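Local structure of SAM-dependent methyltransferase (5EPE) at residues A[9-13]-A[202-206]; A[17-21]-A[239-243]; A[34-40]-A[58-63]; A[178-184]-A[242-248]. The protein probably transfers a methyl group from S-adenosylmethionine to an acceptor and is captured here with the demethylated cofactor product, S-adenosyl-L-homocysteine, in its pocket. Residues are numbered along the deposited sequence.

Contact 1: residues A[9-13]-A[202-206]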
loop_
_atom_site.group_PDB
_atom_site.type_symbol
_atom_site.label_atom_id
_atom_site.label_comp_id
_atom_site.label_asym_id
_atom_site.label_seq_id
_atom_site.Cartn_x
_atom_site.Cartn_y
_atom_site.Cartn_z
ATOM N N ILE A 9 27.986 36.015 6.610
ATOM C CA ILE A 9 28.210 36.025 5.163
ATOM C C ILE A 9 26.941 35.615 4.360
ATOM O O ILE A 9 26.567 36.262 3.409
ATOM C CB ILE A 9 29.350 35.073 4.789
ATOM C CG1 ILE A 9 30.701 35.681 5.249
ATOM C CG2 ILE A 9 29.382 34.820 3.289
ATOM C CD1 ILE A 9 31.847 34.688 5.243
ATOM N N THR A 10 26.303 34.532 4.788
ATOM C CA THR A 10 25.201 33.951 4.094
ATOM C C THR A 10 23.958 34.840 4.159
ATOM O O THR A 10 23.187 34.908 3.197
ATOM C CB THR A 10 24.943 32.582 4.773
ATOM O OG1 THR A 10 26.084 31.756 4.445
ATOM C CG2 THR A 10 23.782 31.985 4.273
ATOM N N GLU A 11 23.747 35.485 5.323
ATOM C CA GLU A 11 22.528 36.248 5.561
ATOM C C GLU A 11 22.707 37.760 5.594
ATOM O O GLU A 11 21.800 38.484 6.009
ATOM C CB GLU A 11 21.874 35.743 6.823
ATOM C CG GLU A 11 21.414 34.291 6.649
ATOM C CD GLU A 11 20.430 33.794 7.673
ATOM O OE1 GLU A 11 20.382 32.570 7.873
ATOM O OE2 GLU A 11 19.716 34.586 8.280
ATOM N N SER A 12 23.818 38.241 5.059
ATOM C CA SER A 12 24.132 39.692 5.138
ATOM C C SER A 12 23.087 40.553 4.391
ATOM O O SER A 12 22.956 41.744 4.670
ATOM C CB SER A 12 25.522 40.023 4.573
ATOM O OG SER A 12 25.650 39.583 3.215
ATOM N N ALA A 13 22.394 39.970 3.418
ATOM C CA ALA A 13 21.434 40.710 2.634
ATOM C C ALA A 13 20.009 40.356 3.025
ATOM O O ALA A 13 19.091 40.700 2.296
ATOM C CB ALA A 13 21.659 40.407 1.159
ATOM N N THR A 202 23.508 35.686 -2.410
ATOM C CA THR A 202 24.446 36.282 -1.500
ATOM C C THR A 202 25.804 35.519 -1.498
ATOM O O THR A 202 26.864 36.125 -1.580
ATOM C CB THR A 202 23.869 36.388 -0.084
ATOM O OG1 THR A 202 22.674 37.188 -0.143
ATOM C CG2 THR A 202 24.911 37.083 0.911
HETATM N N MSE A 203 25.732 34.211 -1.353
HETATM C CA MSE A 203 26.909 33.369 -1.347
HETATM C C MSE A 203 27.694 33.444 -2.614
HETATM O O MSE A 203 28.922 33.500 -2.577
HETATM C CB MSE A 203 26.567 31.920 -1.054
HETATM C CG MSE A 203 26.292 31.660 0.407
HETATM SE SE MSE A 203 25.901 29.680 0.606
HETATM C CE MSE A 203 24.146 29.832 0.046
ATOM N N ARG A 204 27.023 33.433 -3.757
ATOM C CA ARG A 204 27.738 33.482 -5.025
ATOM C C ARG A 204 28.469 34.793 -5.232
ATOM O O ARG A 204 29.649 34.793 -5.675
ATOM C CB ARG A 204 26.795 33.262 -6.226
ATOM C CG ARG A 204 27.475 33.336 -7.605
ATOM C CD ARG A 204 28.632 32.322 -7.729
ATOM N NE ARG A 204 29.400 32.616 -8.909
ATOM C CZ ARG A 204 29.214 32.099 -10.122
ATOM N NH1 ARG A 204 28.334 31.142 -10.392
ATOM N NH2 ARG A 204 29.987 32.529 -11.084
ATOM N N ARG A 205 27.786 35.901 -4.953
ATOM C CA ARG A 205 28.416 37.218 -5.036
ATOM C C ARG A 205 29.570 37.360 -4.049
ATOM O O ARG A 205 30.584 37.963 -4.354
ATOM C CB ARG A 205 27.379 38.304 -4.800
ATOM C CG ARG A 205 26.470 38.469 -6.014
ATOM C CD ARG A 205 25.369 39.469 -5.775
ATOM N NE ARG A 205 24.653 39.658 -7.020
ATOM C CZ ARG A 205 23.673 40.527 -7.200
ATOM N NH1 ARG A 205 23.300 41.290 -6.207
ATOM N NH2 ARG A 205 23.070 40.618 -8.391
ATOM N N TRP A 206 29.424 36.799 -2.862
ATOM C CA TRP A 206 30.555 36.771 -1.904
ATOM C C TRP A 206 31.755 35.977 -2.442
ATOM O O TRP A 206 32.906 36.427 -2.393
ATOM C CB TRP A 206 30.101 36.208 -0.552
ATOM C CG TRP A 206 31.170 36.259 0.467
ATOM C CD1 TRP A 206 31.464 37.295 1.299
ATOM C CD2 TRP A 206 32.110 35.224 0.734
ATOM N NE1 TRP A 206 32.540 36.947 2.108
ATOM C CE2 TRP A 206 32.958 35.681 1.763
ATOM C CE3 TRP A 206 32.319 33.942 0.202
ATOM C CZ2 TRP A 206 33.980 34.888 2.289
ATOM C CZ3 TRP A 206 33.361 33.143 0.736
ATOM C CH2 TRP A 206 34.164 33.624 1.760
HETATM O O HOH W 1 21.791 37.149 2.385
#
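Helix 189-209 meets residues 9-13 through one flank, and T202 comes first along it. The CA-CB bond of T202 points at residues 9-13, and its methyl sits against the carbonyls of I9 and T10 and the hydroxyl of S12: CG2 of T202 is 3.1 Å from I9 O, 3.6 Å from T10 O and 3.5 Å from S12 OG. The hydroxyl reaches the same region through water. Water 1 lies 2.7 Å from T202 OG1, donates to T10 O at 2.8 Å and accepts from A13 N at 3.1 Å, joining all three. T202 OG1 is also hydrogen-bonded to A198 O and to R33 of the second subunit. M203, a selenomethionine, packs alongside, with its CG 4.0 Å from T10 OG1, a hydroxyl bonded to I6 O. R204 leaves the interface and forms a salt bridge with D180 of the second subunit. One turn beyond T202, W206 receives I9 in a CH-pi contact: I9 CG2 is 3.6 Å from the centroid of the five-membered ring of W206, almost on the ring normal. L215 touches both side chains. With no direct hydrogen bond between the segments, the two are held by apolar contact and a single water bridge, while T202 and R204 also tie this region to a neighbouring subunit.

Contact 2: residues A[17-21]-A[239-243]. With SAH (S-adenosyl-L-homocysteine), chain B.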
loop_
_atom_site.group_PDB
_atom_site.type_symbol
_atom_site.label_atom_id
_atom_site.label_comp_id
_atom_site.label_asym_id
_atom_site.label_seq_id
_atom_site.Cartn_x
_atom_site.Cartn_y
_atom_site.Cartn_z
ATOM N N HIS A 17 15.464 36.954 8.904
ATOM C CA HIS A 17 16.292 35.815 9.055
ATOM C C HIS A 17 15.472 34.571 9.433
ATOM O O HIS A 17 15.828 33.837 10.357
ATOM C CB HIS A 17 17.374 36.100 10.122
ATOM C CG HIS A 17 18.241 37.277 9.798
ATOM N ND1 HIS A 17 19.336 37.173 8.983
ATOM C CD2 HIS A 17 18.132 38.587 10.120
ATOM C CE1 HIS A 17 19.890 38.380 8.835
ATOM N NE2 HIS A 17 19.174 39.256 9.515
ATOM N N ASN A 18 14.415 34.319 8.678
ATOM C CA ASN A 18 13.524 33.243 8.946
ATOM C C ASN A 18 12.662 33.092 7.704
ATOM O O ASN A 18 12.590 33.997 6.888
ATOM C CB ASN A 18 12.621 33.571 10.159
ATOM C CG ASN A 18 13.192 33.047 11.464
ATOM O OD1 ASN A 18 13.560 31.873 11.572
ATOM N ND2 ASN A 18 13.220 33.887 12.467
ATOM N N PRO A 19 11.951 31.972 7.591
ATOM C CA PRO A 19 11.074 31.747 6.392
ATOM C C PRO A 19 9.733 32.502 6.429
ATOM O O PRO A 19 8.651 31.924 6.420
ATOM C CB PRO A 19 10.906 30.232 6.390
ATOM C CG PRO A 19 11.046 29.821 7.844
ATOM C CD PRO A 19 12.047 30.762 8.437
ATOM N N PHE A 20 9.808 33.820 6.474
ATOM C CA PHE A 20 8.675 34.687 6.484
ATOM C C PHE A 20 8.949 35.769 5.438
ATOM O O PHE A 20 10.049 36.211 5.286
ATOM C CB PHE A 20 8.538 35.409 7.822
ATOM C CG PHE A 20 7.325 35.029 8.636
ATOM C CD1 PHE A 20 6.745 33.769 8.547
ATOM C CD2 PHE A 20 6.819 35.934 9.532
ATOM C CE1 PHE A 20 5.662 33.445 9.306
ATOM C CE2 PHE A 20 5.699 35.624 10.274
ATOM C CZ PHE A 20 5.137 34.366 10.149
ATOM N N THR A 21 7.949 36.099 4.658
ATOM C CA THR A 21 8.021 37.235 3.771
ATOM C C THR A 21 7.692 38.534 4.494
ATOM O O THR A 21 7.169 38.509 5.599
ATOM C CB THR A 21 7.003 37.069 2.651
ATOM O OG1 THR A 21 5.675 36.887 3.181
ATOM C CG2 THR A 21 7.379 35.910 1.759
ATOM N N GLY A 239 7.965 22.594 8.317
ATOM C CA GLY A 239 7.077 23.736 8.568
ATOM C C GLY A 239 7.765 24.763 9.490
ATOM O O GLY A 239 8.719 24.441 10.196
ATOM N N TRP A 240 7.199 25.958 9.534
ATOM C CA TRP A 240 7.658 27.022 10.434
ATOM C C TRP A 240 6.502 27.998 10.649
ATOM O O TRP A 240 5.606 28.183 9.784
ATOM C CB TRP A 240 8.916 27.716 9.886
ATOM C CG TRP A 240 9.644 28.537 10.878
ATOM C CD1 TRP A 240 10.691 28.143 11.684
ATOM C CD2 TRP A 240 9.438 29.927 11.142
ATOM N NE1 TRP A 240 11.062 29.175 12.493
ATOM C CE2 TRP A 240 10.353 30.299 12.140
ATOM C CE3 TRP A 240 8.561 30.900 10.614
ATOM C CZ2 TRP A 240 10.428 31.622 12.635
ATOM C CZ3 TRP A 240 8.592 32.191 11.103
ATOM C CH2 TRP A 240 9.523 32.551 12.104
ATOM N N GLY A 241 6.459 28.564 11.848
ATOM C CA GLY A 241 5.513 29.645 12.099
ATOM C C GLY A 241 5.742 30.391 13.343
ATOM O O GLY A 241 6.604 30.036 14.161
ATOM N N VAL A 242 4.985 31.485 13.454
ATOM C CA VAL A 242 4.923 32.257 14.698
ATOM C C VAL A 242 3.583 32.027 15.393
ATOM O O VAL A 242 2.523 32.213 14.810
ATOM C CB VAL A 242 5.200 33.746 14.494
ATOM C CG1 VAL A 242 5.238 34.453 15.818
ATOM C CG2 VAL A 242 6.497 33.962 13.762
ATOM N N PHE A 243 3.689 31.605 16.645
ATOM C CA PHE A 243 2.591 31.239 17.502
ATOM C C PHE A 243 2.476 32.247 18.640
ATOM O O PHE A 243 3.460 32.543 19.330
ATOM C CB PHE A 243 2.838 29.834 18.026
ATOM C CG PHE A 243 3.008 28.823 16.934
ATOM C CD1 PHE A 243 4.245 28.587 16.392
ATOM C CD2 PHE A 243 1.908 28.108 16.449
ATOM C CE1 PHE A 243 4.392 27.662 15.357
ATOM C CE2 PHE A 243 2.068 27.123 15.483
ATOM C CZ PHE A 243 3.304 26.944 14.906
HETATM N N SAH B . 14.082 37.135 14.906
HETATM C CA SAH B . 15.016 37.511 13.779
HETATM C CB SAH B . 16.273 36.664 13.827
HETATM C CG SAH B . 16.113 35.136 13.723
HETATM S SD SAH B . 17.638 34.291 13.395
HETATM C C SAH B . 14.366 37.406 12.417
HETATM O O SAH B . 13.360 36.686 12.272
HETATM O OXT SAH B . 14.820 38.021 11.429
HETATM C "C5'" SAH B . 18.367 33.930 15.020
HETATM C "C4'" SAH B . 18.979 35.194 15.629
HETATM O "O4'" SAH B . 19.398 34.931 16.976
HETATM C "C3'" SAH B . 20.209 35.732 14.876
HETATM O "O3'" SAH B . 19.950 37.105 14.528
HETATM C "C2'" SAH B . 21.371 35.624 15.867
HETATM O "O2'" SAH B . 22.260 36.729 15.800
HETATM C "C1'" SAH B . 20.630 35.663 17.175
HETATM N N9 SAH B . 21.244 35.081 18.379
HETATM C C8 SAH B . 21.862 33.865 18.486
HETATM N N7 SAH B . 22.222 33.629 19.728
HETATM C C5 SAH B . 21.805 34.754 20.448
HETATM C C6 SAH B . 21.911 35.124 21.816
HETATM N N6 SAH B . 22.498 34.300 22.714
HETATM N N1 SAH B . 21.389 36.305 22.230
HETATM C C2 SAH B . 20.809 37.111 21.309
HETATM N N3 SAH B . 20.679 36.866 19.989
HETATM C C4 SAH B . 21.196 35.649 19.617
#
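The loop between helices 5-11 and 22-31 forms part of the S-adenosyl-L-homocysteine pocket of this Rossmann-like methyltransferase, and its residues N18, P19 and F20 pack on the antiparallel strand 238-247 of the central sheet. Two consecutive residues hold the ligand carboxylate: H17 N donates to SAH OXT at 2.8 Å, and N18 ND2 donates to SAH O at 2.8 Å. V110 O accepts a second hydrogen bond from N18 ND2, which fixes the orientation of the amide. Immediately afterwards the chain makes an inverse gamma turn centred on P19, with F20 N bonded to N18 O at 2.8 Å. This bend brings N18, P19 and F20 around the indole of W240. Over one face of that indole lie N18 CB, 4.2 Å from the centroid of the six-membered ring of W240, and P19 CD, 4.0 Å from the centroid of its five-membered ring, both as CH-pi contacts. F20 completes the cluster in a T-shaped pair, its face receiving the indole edge; the centroids of the F20 ring and the six-membered ring of W240 are 5.2 Å apart, with planes at 79°. W192 of helix 189-209 touches both P19 and W240. At the far end of the phenyl ring, F20 CZ meets V242 CG2 at 3.9 Å.

Contact 3: residues A[34-40]-A[58-63]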
loop_
_atom_site.group_PDB
_atom_site.type_symbol
_atom_site.label_atom_id
_atom_site.label_comp_id
_atom_site.label_asym_id
_atom_site.label_seq_id
_atom_site.Cartn_x
_atom_site.Cartn_y
_atom_site.Cartn_z
ATOM N N LEU A 34 -2.093 45.096 17.278
ATOM C CA LEU A 34 -1.206 45.940 18.025
ATOM C C LEU A 34 -1.753 47.358 18.023
ATOM O O LEU A 34 -2.044 47.877 16.941
ATOM C CB LEU A 34 0.153 45.975 17.354
ATOM C CG LEU A 34 0.885 44.623 17.282
ATOM C CD1 LEU A 34 2.096 44.765 16.357
ATOM C CD2 LEU A 34 1.265 44.141 18.676
ATOM N N GLU A 35 -1.757 47.973 19.200
ATOM C CA GLU A 35 -2.175 49.343 19.374
ATOM C C GLU A 35 -0.956 50.240 19.465
ATOM O O GLU A 35 0.113 49.825 19.878
ATOM C CB GLU A 35 -3.062 49.428 20.621
ATOM C CG GLU A 35 -4.308 48.589 20.377
ATOM C CD GLU A 35 -5.218 48.383 21.572
ATOM O OE1 GLU A 35 -5.680 49.399 22.162
ATOM O OE2 GLU A 35 -5.523 47.181 21.862
ATOM N N ALA A 36 -1.131 51.487 19.056
ATOM C CA ALA A 36 -0.066 52.472 19.128
ATOM C C ALA A 36 0.338 52.554 20.600
ATOM O O ALA A 36 -0.496 52.519 21.517
ATOM C CB ALA A 36 -0.557 53.803 18.594
ATOM N N GLY A 37 1.630 52.623 20.843
ATOM C CA GLY A 37 2.137 52.697 22.196
ATOM C C GLY A 37 2.391 51.356 22.831
ATOM O O GLY A 37 3.070 51.294 23.881
ATOM N N ALA A 38 1.921 50.256 22.212
ATOM C CA ALA A 38 2.180 48.954 22.780
ATOM C C ALA A 38 3.699 48.728 22.857
ATOM O O ALA A 38 4.412 49.130 21.946
ATOM C CB ALA A 38 1.534 47.851 21.942
ATOM N N ARG A 39 4.158 48.071 23.926
ATOM C CA ARG A 39 5.574 47.810 24.167
ATOM C C ARG A 39 5.893 46.355 23.765
ATOM O O ARG A 39 5.220 45.418 24.177
ATOM C CB ARG A 39 5.954 48.020 25.626
ATOM C CG ARG A 39 5.783 49.463 26.139
ATOM C CD ARG A 39 5.566 49.546 27.676
ATOM N NE ARG A 39 4.445 48.662 28.090
ATOM C CZ ARG A 39 4.017 48.457 29.339
ATOM N NH1 ARG A 39 3.018 47.581 29.528
ATOM N NH2 ARG A 39 4.577 49.083 30.404
ATOM N N VAL A 40 6.956 46.203 22.997
ATOM C CA VAL A 40 7.398 44.910 22.493
ATOM C C VAL A 40 8.847 44.684 22.891
ATOM O O VAL A 40 9.660 45.569 22.725
ATOM C CB VAL A 40 7.335 44.860 20.958
ATOM C CG1 VAL A 40 7.679 43.452 20.457
ATOM C CG2 VAL A 40 5.965 45.270 20.492
ATOM N N HIS A 58 2.121 50.280 13.082
ATOM C CA HIS A 58 1.203 50.189 14.215
ATOM C C HIS A 58 1.502 51.151 15.345
ATOM O O HIS A 58 0.715 51.226 16.272
ATOM C CB HIS A 58 1.155 48.772 14.762
ATOM C CG HIS A 58 0.667 47.790 13.758
ATOM N ND1 HIS A 58 -0.663 47.694 13.420
ATOM C CD2 HIS A 58 1.330 46.935 12.950
ATOM C CE1 HIS A 58 -0.802 46.805 12.457
ATOM N NE2 HIS A 58 0.393 46.332 12.151
ATOM N N GLY A 59 2.621 51.866 15.277
ATOM C CA GLY A 59 2.977 52.828 16.304
ATOM C C GLY A 59 3.470 52.177 17.594
ATOM O O GLY A 59 3.488 52.819 18.639
ATOM N N ILE A 60 3.928 50.929 17.545
ATOM C CA ILE A 60 4.513 50.286 18.746
ATOM C C ILE A 60 5.865 50.870 19.110
ATOM O O ILE A 60 6.490 51.585 18.297
ATOM C CB ILE A 60 4.605 48.752 18.644
ATOM C CG1 ILE A 60 5.586 48.280 17.560
ATOM C CG2 ILE A 60 3.204 48.187 18.392
ATOM C CD1 ILE A 60 7.047 48.215 17.989
ATOM N N VAL A 61 6.279 50.592 20.338
ATOM C CA VAL A 61 7.635 50.895 20.794
ATOM C C VAL A 61 8.257 49.620 21.302
ATOM O O VAL A 61 7.555 48.675 21.660
ATOM C CB VAL A 61 7.695 51.980 21.894
ATOM C CG1 VAL A 61 7.010 53.271 21.419
ATOM C CG2 VAL A 61 7.087 51.521 23.222
ATOM N N GLY A 62 9.578 49.558 21.304
ATOM C CA GLY A 62 10.214 48.348 21.797
ATOM C C GLY A 62 11.709 48.257 21.769
ATOM O O GLY A 62 12.392 49.217 21.374
ATOM N N THR A 63 12.197 47.088 22.183
ATOM C CA THR A 63 13.607 46.809 22.290
ATOM C C THR A 63 13.934 45.453 21.682
ATOM O O THR A 63 13.244 44.486 21.982
ATOM C CB THR A 63 13.997 46.780 23.758
ATOM O OG1 THR A 63 13.653 48.052 24.305
ATOM C CG2 THR A 63 15.498 46.583 23.914
HETATM O O HOH W 2 -1.937 50.470 16.037
HETATM O O HOH W 3 10.664 47.189 25.301
#
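Four backbone hydrogen bonds join the segments: G37 N to G59 O (2.9 Å), V61 N to A38 O (2.9 Å), V40 N to V61 O (2.9 Å) and T63 N to V40 O (3.0 Å). The last three set the parallel register, R39 beside V61 and V40 beside G62, where strands 39-43 and 61-66 of a beta-alpha-beta unit begin. Before the strand, a type II turn from E35 to A38 places G37 at the positive-phi position. G59, whose O accepts the bond from G37 N, leaves helix 49-58, also with positive phi. Water 2 bridges L34 O (2.7 Å) and H58 O (2.8 Å). I60 gathers the apolar side chains: its CG2 lies 3.9 Å from both L34 CB and A38 CB, and its CD1 4.0 Å from V40 CG2, with L51 and W54 of helix 49-58 adding to the cluster. R39 turns to a salt bridge with E131. Glycine is demanded at G62, since a CB there would clash with V40 O; close strand pairing and tight turns thus depend on missing side chains.

Contact 4: residues A[178-184]-A[242-248]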
loop_
_atom_site.group_PDB
_atom_site.type_symbol
_atom_site.label_atom_id
_atom_site.label_comp_id
_atom_site.label_asym_id
_atom_site.label_seq_id
_atom_site.Cartn_x
_atom_site.Cartn_y
_atom_site.Cartn_z
ATOM N N GLY A 178 0.518 24.936 29.374
ATOM C CA GLY A 178 -0.269 25.864 30.155
ATOM C C GLY A 178 -0.721 27.089 29.415
ATOM O O GLY A 178 -1.215 28.001 30.058
ATOM N N TYR A 179 -0.598 27.113 28.072
ATOM C CA TYR A 179 -0.889 28.325 27.272
ATOM C C TYR A 179 -2.000 28.084 26.303
ATOM O O TYR A 179 -2.064 27.012 25.701
ATOM C CB TYR A 179 0.378 28.763 26.490
ATOM C CG TYR A 179 1.392 29.239 27.469
ATOM C CD1 TYR A 179 2.190 28.336 28.190
ATOM C CD2 TYR A 179 1.480 30.582 27.774
ATOM C CE1 TYR A 179 3.068 28.772 29.161
ATOM C CE2 TYR A 179 2.384 31.022 28.719
ATOM C CZ TYR A 179 3.157 30.123 29.414
ATOM O OH TYR A 179 4.036 30.638 30.342
ATOM N N ASP A 180 -2.848 29.086 26.100
ATOM C CA ASP A 180 -3.733 29.091 24.950
ATOM C C ASP A 180 -2.931 29.625 23.749
ATOM O O ASP A 180 -2.246 30.658 23.877
ATOM C CB ASP A 180 -4.912 30.032 25.166
ATOM C CG ASP A 180 -5.921 29.509 26.218
ATOM O OD1 ASP A 180 -6.167 28.269 26.317
ATOM O OD2 ASP A 180 -6.548 30.378 26.858
ATOM N N VAL A 181 -3.072 28.964 22.603
ATOM C CA VAL A 181 -2.640 29.520 21.358
ATOM C C VAL A 181 -3.738 30.448 20.890
ATOM O O VAL A 181 -4.873 29.992 20.580
ATOM C CB VAL A 181 -2.339 28.443 20.275
ATOM C CG1 VAL A 181 -2.000 29.083 18.934
ATOM C CG2 VAL A 181 -1.224 27.503 20.756
ATOM N N VAL A 182 -3.430 31.734 20.801
ATOM C CA VAL A 182 -4.445 32.722 20.437
ATOM C C VAL A 182 -4.355 33.273 19.037
ATOM O O VAL A 182 -5.242 34.019 18.628
ATOM C CB VAL A 182 -4.494 33.883 21.457
ATOM C CG1 VAL A 182 -4.896 33.341 22.812
ATOM C CG2 VAL A 182 -3.170 34.625 21.519
ATOM N N GLU A 183 -3.245 32.999 18.349
ATOM C CA GLU A 183 -3.075 33.380 16.961
ATOM C C GLU A 183 -1.892 32.624 16.401
ATOM O O GLU A 183 -1.040 32.143 17.139
ATOM C CB GLU A 183 -2.921 34.894 16.782
ATOM C CG GLU A 183 -4.169 35.591 16.176
ATOM C CD GLU A 183 -4.368 35.357 14.669
ATOM O OE1 GLU A 183 -5.236 36.017 14.024
ATOM O OE2 GLU A 183 -3.603 34.538 14.083
HETATM N N MSE A 184 -1.829 32.580 15.073
HETATM C CA MSE A 184 -0.655 32.017 14.406
HETATM C C MSE A 184 -0.594 32.435 12.976
HETATM O O MSE A 184 -1.645 32.576 12.307
HETATM C CB MSE A 184 -0.499 30.474 14.503
HETATM C CG MSE A 184 -1.628 29.813 13.805
HETATM SE SE MSE A 184 -1.604 27.809 13.951
HETATM C CE MSE A 184 -2.840 27.439 12.493
ATOM N N VAL A 242 4.985 31.485 13.454
ATOM C CA VAL A 242 4.923 32.257 14.698
ATOM C C VAL A 242 3.583 32.027 15.393
ATOM O O VAL A 242 2.523 32.213 14.810
ATOM C CB VAL A 242 5.200 33.746 14.494
ATOM C CG1 VAL A 242 5.238 34.453 15.818
ATOM C CG2 VAL A 242 6.497 33.962 13.762
ATOM N N PHE A 243 3.689 31.605 16.645
ATOM C CA PHE A 243 2.591 31.239 17.502
ATOM C C PHE A 243 2.476 32.247 18.640
ATOM O O PHE A 243 3.460 32.543 19.330
ATOM C CB PHE A 243 2.838 29.834 18.026
ATOM C CG PHE A 243 3.008 28.823 16.934
ATOM C CD1 PHE A 243 4.245 28.587 16.392
ATOM C CD2 PHE A 243 1.908 28.108 16.449
ATOM C CE1 PHE A 243 4.392 27.662 15.357
ATOM C CE2 PHE A 243 2.068 27.123 15.483
ATOM C CZ PHE A 243 3.304 26.944 14.906
ATOM N N ALA A 244 1.267 32.763 18.824
ATOM C CA ALA A 244 0.955 33.726 19.860
ATOM C C ALA A 244 0.286 33.023 21.006
ATOM O O ALA A 244 -0.680 32.282 20.813
ATOM C CB ALA A 244 0.027 34.833 19.293
ATOM N N LEU A 245 0.813 33.242 22.205
ATOM C CA LEU A 245 0.474 32.472 23.419
ATOM C C LEU A 245 0.001 33.413 24.529
ATOM O O LEU A 245 0.583 34.498 24.733
ATOM C CB LEU A 245 1.675 31.704 23.933
ATOM C CG LEU A 245 2.438 30.874 22.883
ATOM C CD1 LEU A 245 3.600 30.193 23.566
ATOM C CD2 LEU A 245 1.528 29.816 22.279
HETATM N N MSE A 246 -1.026 32.983 25.255
HETATM C CA MSE A 246 -1.391 33.614 26.525
HETATM C C MSE A 246 -1.612 32.563 27.583
HETATM O O MSE A 246 -2.380 31.604 27.376
HETATM C CB MSE A 246 -2.667 34.434 26.367
HETATM C CG MSE A 246 -2.536 35.553 25.370
HETATM SE SE MSE A 246 -4.223 36.585 25.080
HETATM C CE MSE A 246 -4.419 37.085 26.960
ATOM N N ALA A 247 -0.972 32.742 28.734
ATOM C CA ALA A 247 -1.052 31.780 29.839
ATOM C C ALA A 247 -2.488 31.633 30.288
ATOM O O ALA A 247 -3.166 32.636 30.407
ATOM C CB ALA A 247 -0.203 32.232 31.009
ATOM N N ARG A 248 -2.974 30.413 30.436
ATOM C CA ARG A 248 -4.296 30.213 31.074
ATOM C C ARG A 248 -4.182 30.504 32.577
ATOM O O ARG A 248 -5.212 30.762 33.211
ATOM C CB ARG A 248 -4.798 28.808 30.940
ATOM C CG ARG A 248 -5.134 28.417 29.555
ATOM C CD ARG A 248 -5.911 27.108 29.515
ATOM N NE ARG A 248 -5.129 25.974 29.942
ATOM C CZ ARG A 248 -4.185 25.359 29.215
ATOM N NH1 ARG A 248 -3.909 25.726 27.993
ATOM N NH2 ARG A 248 -3.526 24.361 29.731
ATOM O OXT ARG A 248 -3.087 30.497 33.201
HETATM O O HOH W 4 -1.185 27.898 33.080
#
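A beta bulge interrupts this antiparallel pairing: V182 and E183 together stand opposite the single residue A244. V182 N donates to A244 O at 2.8 Å, while A244 N donates to E183 O at 2.9 Å, and V182 CG2 and E183 CB each lie 3.9 Å from A244 CB. Regular pairing holds on the N-terminal side of the bulge, where D180 and M246 exchange bonds in both directions (D180 N to M246 O, 2.9 Å; M246 N to D180 O, 3.0 Å). V181 CG2 packs on L245 CD2 at 3.9 Å. Beyond the bulge, the selenium of M184 lies obliquely 5.2 Å from the centroid of the F243 ring, a Met-aromatic contact. F174 of helix 167-177 touches V181, F243 and L245. At the chain terminus R248 N donates to G178 O (3.0 Å), the residue closing that helix in a Schellman motif; R248 NH2 bonds to R175 O of the same helix, and R248 NH1 forms a long salt bridge with D180 OD1 (3.8 Å). D180 and E183 find stronger partners in R220 and R194 of the third subunit. Strand order 3-2-1-4-5-7-6, with antiparallel strand 238-247 inserted between strands 134-143 and 179-186, is the hallmark of the class I, Rossmann-like methyltransferase fold.

How the contacts relate
Contacts 1 and 2 touch directly: E11 OE2 of helix 5-11 lies 2.7 Å from H17 ND1, a probable hydrogen bond linking the helix pair to the loop that grips the ligand carboxylate. Contact 2 passes into contact 4 along strand 238-247, whose V242 and F243 belong to both; the shared V242 side chain lies about 8 Å from SAH. Contact 3 lies in the same sheet, its centre about 21 Å from that of contact 2, and its strands 39-43 and 61-66 run on toward the cofactor, which binds G44 and D66. Contacts 1 and 4, with centres about 35 Å apart, occupy opposite sides of the chain's centre, yet both face neighbouring subunits through R204 and D180.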